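Local coordinates for protein inositol-3-phosphate synthase (Caenorhabditis elegans, PDB 1VKO) that belongs to the myo-inositol-1-phosphate synthase family, combines a Rossmann-type nucleotide-binding fold with further sheets, and binds nicotinamide-adenine-dinucleotide, at residues Ser379-Asp383 / Ile494-Phe498. Numbering follows the deposited sequence.
Sequences SVVDD and ISNAF
Start with N496 and D383, whose CA-to-CB bonds both point toward the other segment. Two hydrogen bonds join them, N496 ND2 to D383 OD1 at 3.1 Å and N496 N to D383 OD2 at 3.0 Å, almost linear; with N496 at chi1 m and D383 at chi1 p, one carboxylate holds backbone and side-chain N-H alike. I494 and S495 are extended (phi/psi -75/142 and -125/113) before N496 turns to -102/-17. A type I beta turn from S379 to D382 leads into helix 382-387 and sets V380 CA 5.3 Å from N496 CA, D383 CA 6.6 Å from S495 CA; V380 O lies 3.3 Å from N496 CB. The contact joins the loop entering helix 498-513, with A497 as N-cap residue, to the turn after helix 367-378, V380's side chain about 8 Å from the bound pyrophosphate. One water donates to D383 OD2 (2.7 Å), accepts from A497 N (2.7 Å) and hydrogen-bonds S495 OG (2.8 Å). At the start of helix 498-513, the F498 ring meets F339 of the second subunit edge-to-face.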
ATOM      1  N   SER A 379      12.387  19.523  -5.586  1.00 55.49           N
ATOM      2  CA  SER A 379      13.813  19.935  -5.692  1.00 55.89           C
ATOM      3  C   SER A 379      14.875  19.036  -5.012  1.00 54.33           C
ATOM      4  O   SER A 379      16.068  19.196  -5.286  1.00 53.30           O
ATOM      5  CB  SER A 379      13.988  21.405  -5.233  1.00 56.22           C
ATOM      6  OG  SER A 379      13.981  21.553  -3.807  1.00 58.76           O
ATOM      7  N   VAL A 380      14.442  18.103  -4.154  1.00 54.47           N
ATOM      8  CA  VAL A 380      15.340  17.410  -3.195  1.00 56.30           C
ATOM      9  C   VAL A 380      16.220  16.230  -3.703  1.00 57.99           C
ATOM     10  O   VAL A 380      17.010  15.651  -2.929  1.00 57.60           O
ATOM     11  CB  VAL A 380      14.591  16.979  -1.887  1.00 55.99           C
ATOM     12  CG1 VAL A 380      14.271  18.175  -1.034  1.00 57.12           C
ATOM     13  CG2 VAL A 380      13.339  16.146  -2.194  1.00 55.13           C
ATOM     14  N   VAL A 381      16.094  15.881  -4.983  1.00 58.85           N
ATOM     15  CA  VAL A 381      16.932  14.821  -5.567  1.00 60.00           C
ATOM     16  C   VAL A 381      17.898  15.344  -6.678  1.00 60.87           C
ATOM     17  O   VAL A 381      18.279  14.609  -7.608  1.00 60.77           O
ATOM     18  CB  VAL A 381      16.061  13.609  -6.030  1.00 59.10           C
ATOM     19  CG1 VAL A 381      15.173  13.981  -7.204  1.00 57.92           C
ATOM     20  CG2 VAL A 381      16.936  12.402  -6.379  1.00 66.14           C
ATOM     21  N   ASP A 382      18.298  16.610  -6.567  1.00 60.41           N
ATOM     22  CA  ASP A 382      19.185  17.208  -7.560  1.00 59.78           C
ATOM     23  C   ASP A 382      20.636  16.916  -7.228  1.00 59.91           C
ATOM     24  O   ASP A 382      21.360  16.339  -8.050  1.00 59.19           O
ATOM     25  CB  ASP A 382      18.953  18.713  -7.681  1.00 59.31           C
ATOM     26  CG  ASP A 382      17.589  19.053  -8.274  1.00 58.91           C
ATOM     27  OD1 ASP A 382      17.072  18.293  -9.139  1.00 46.83           O
ATOM     28  OD2 ASP A 382      16.975  20.086  -7.932  1.00 52.35           O
ATOM     29  N   ASP A 383      21.053  17.300  -6.022  1.00 59.21           N
ATOM     30  CA  ASP A 383      22.426  17.075  -5.584  1.00 60.78           C
ATOM     31  C   ASP A 383      22.821  15.579  -5.537  1.00 61.80           C
ATOM     32  O   ASP A 383      24.005  15.236  -5.683  1.00 62.61           O
ATOM     33  CB  ASP A 383      22.679  17.758  -4.238  1.00 60.77           C
ATOM     34  CG  ASP A 383      21.801  17.204  -3.129  1.00 57.74           C
ATOM     35  OD1 ASP A 383      20.586  17.056  -3.371  1.00 60.03           O
ATOM     36  OD2 ASP A 383      22.240  16.891  -1.996  1.00 42.72           O
ATOM     37  N   ILE A 494      23.575  23.554  -2.557  1.00 34.12           N
ATOM     38  CA  ILE A 494      22.459  23.082  -1.755  1.00 36.28           C
ATOM     39  C   ILE A 494      22.687  21.634  -1.358  1.00 37.48           C
ATOM     40  O   ILE A 494      23.204  20.831  -2.131  1.00 33.87           O
ATOM     41  CB  ILE A 494      21.163  23.213  -2.552  1.00 37.28           C
ATOM     42  CG1 ILE A 494      20.762  24.700  -2.678  1.00 41.95           C
ATOM     43  CG2 ILE A 494      20.065  22.439  -1.887  1.00 31.17           C
ATOM     44  CD1 ILE A 494      20.038  25.032  -3.980  1.00 46.41           C
ATOM     45  N   SER A 495      22.309  21.299  -0.136  1.00 40.74           N
ATOM     46  CA  SER A 495      22.497  19.933   0.339  1.00 44.13           C
ATOM     47  C   SER A 495      21.158  19.388   0.811  1.00 43.38           C
ATOM     48  O   SER A 495      20.611  19.877   1.815  1.00 43.33           O
ATOM     49  CB  SER A 495      23.531  19.909   1.473  1.00 44.51           C
ATOM     50  OG  SER A 495      23.875  18.579   1.803  1.00 50.26           O
ATOM     51  N   ASN A 496      20.641  18.387   0.097  1.00 41.29           N
ATOM     52  CA  ASN A 496      19.262  17.929   0.332  1.00 43.01           C
ATOM     53  C   ASN A 496      19.060  16.639   1.140  1.00 43.33           C
ATOM     54  O   ASN A 496      17.967  16.375   1.605  1.00 43.05           O
ATOM     55  CB  ASN A 496      18.505  17.814  -0.997  1.00 42.78           C
ATOM     56  CG  ASN A 496      18.182  19.177  -1.621  1.00 42.65           C
ATOM     57  OD1 ASN A 496      17.467  20.012  -1.043  1.00 36.32           O
ATOM     58  ND2 ASN A 496      18.684  19.388  -2.821  1.00 39.89           N
ATOM     59  N   ALA A 497      20.101  15.828   1.295  1.00 45.68           N
ATOM     60  CA  ALA A 497      19.932  14.512   1.893  1.00 45.59           C
ATOM     61  C   ALA A 497      19.988  14.613   3.406  1.00 47.28           C
ATOM     62  O   ALA A 497      21.029  14.942   3.987  1.00 47.85           O
ATOM     63  CB  ALA A 497      20.963  13.545   1.361  1.00 44.19           C
ATOM     64  N   PHE A 498      18.852  14.312   4.029  1.00 48.59           N
ATOM     65  CA  PHE A 498      18.617  14.552   5.451  1.00 50.70           C
ATOM     66  C   PHE A 498      19.708  14.050   6.385  1.00 53.34           C
ATOM     67  O   PHE A 498      20.216  14.817   7.194  1.00 55.35           O
ATOM     68  CB  PHE A 498      17.260  13.980   5.878  1.00 51.82           C
ATOM     69  CG  PHE A 498      17.018  14.010   7.376  1.00 49.74           C
ATOM     70  CD1 PHE A 498      16.460  15.137   7.987  1.00 51.28           C
ATOM     71  CD2 PHE A 498      17.333  12.912   8.168  1.00 37.68           C
ATOM     72  CE1 PHE A 498      16.224  15.170   9.371  1.00 53.17           C
ATOM     73  CE2 PHE A 498      17.094  12.939   9.553  1.00 47.40           C
ATOM     74  CZ  PHE A 498      16.541  14.069  10.153  1.00 48.65           C
TER
HETATM   75  O   HOH W   1      22.683  16.391   0.577  1.00 36.99           O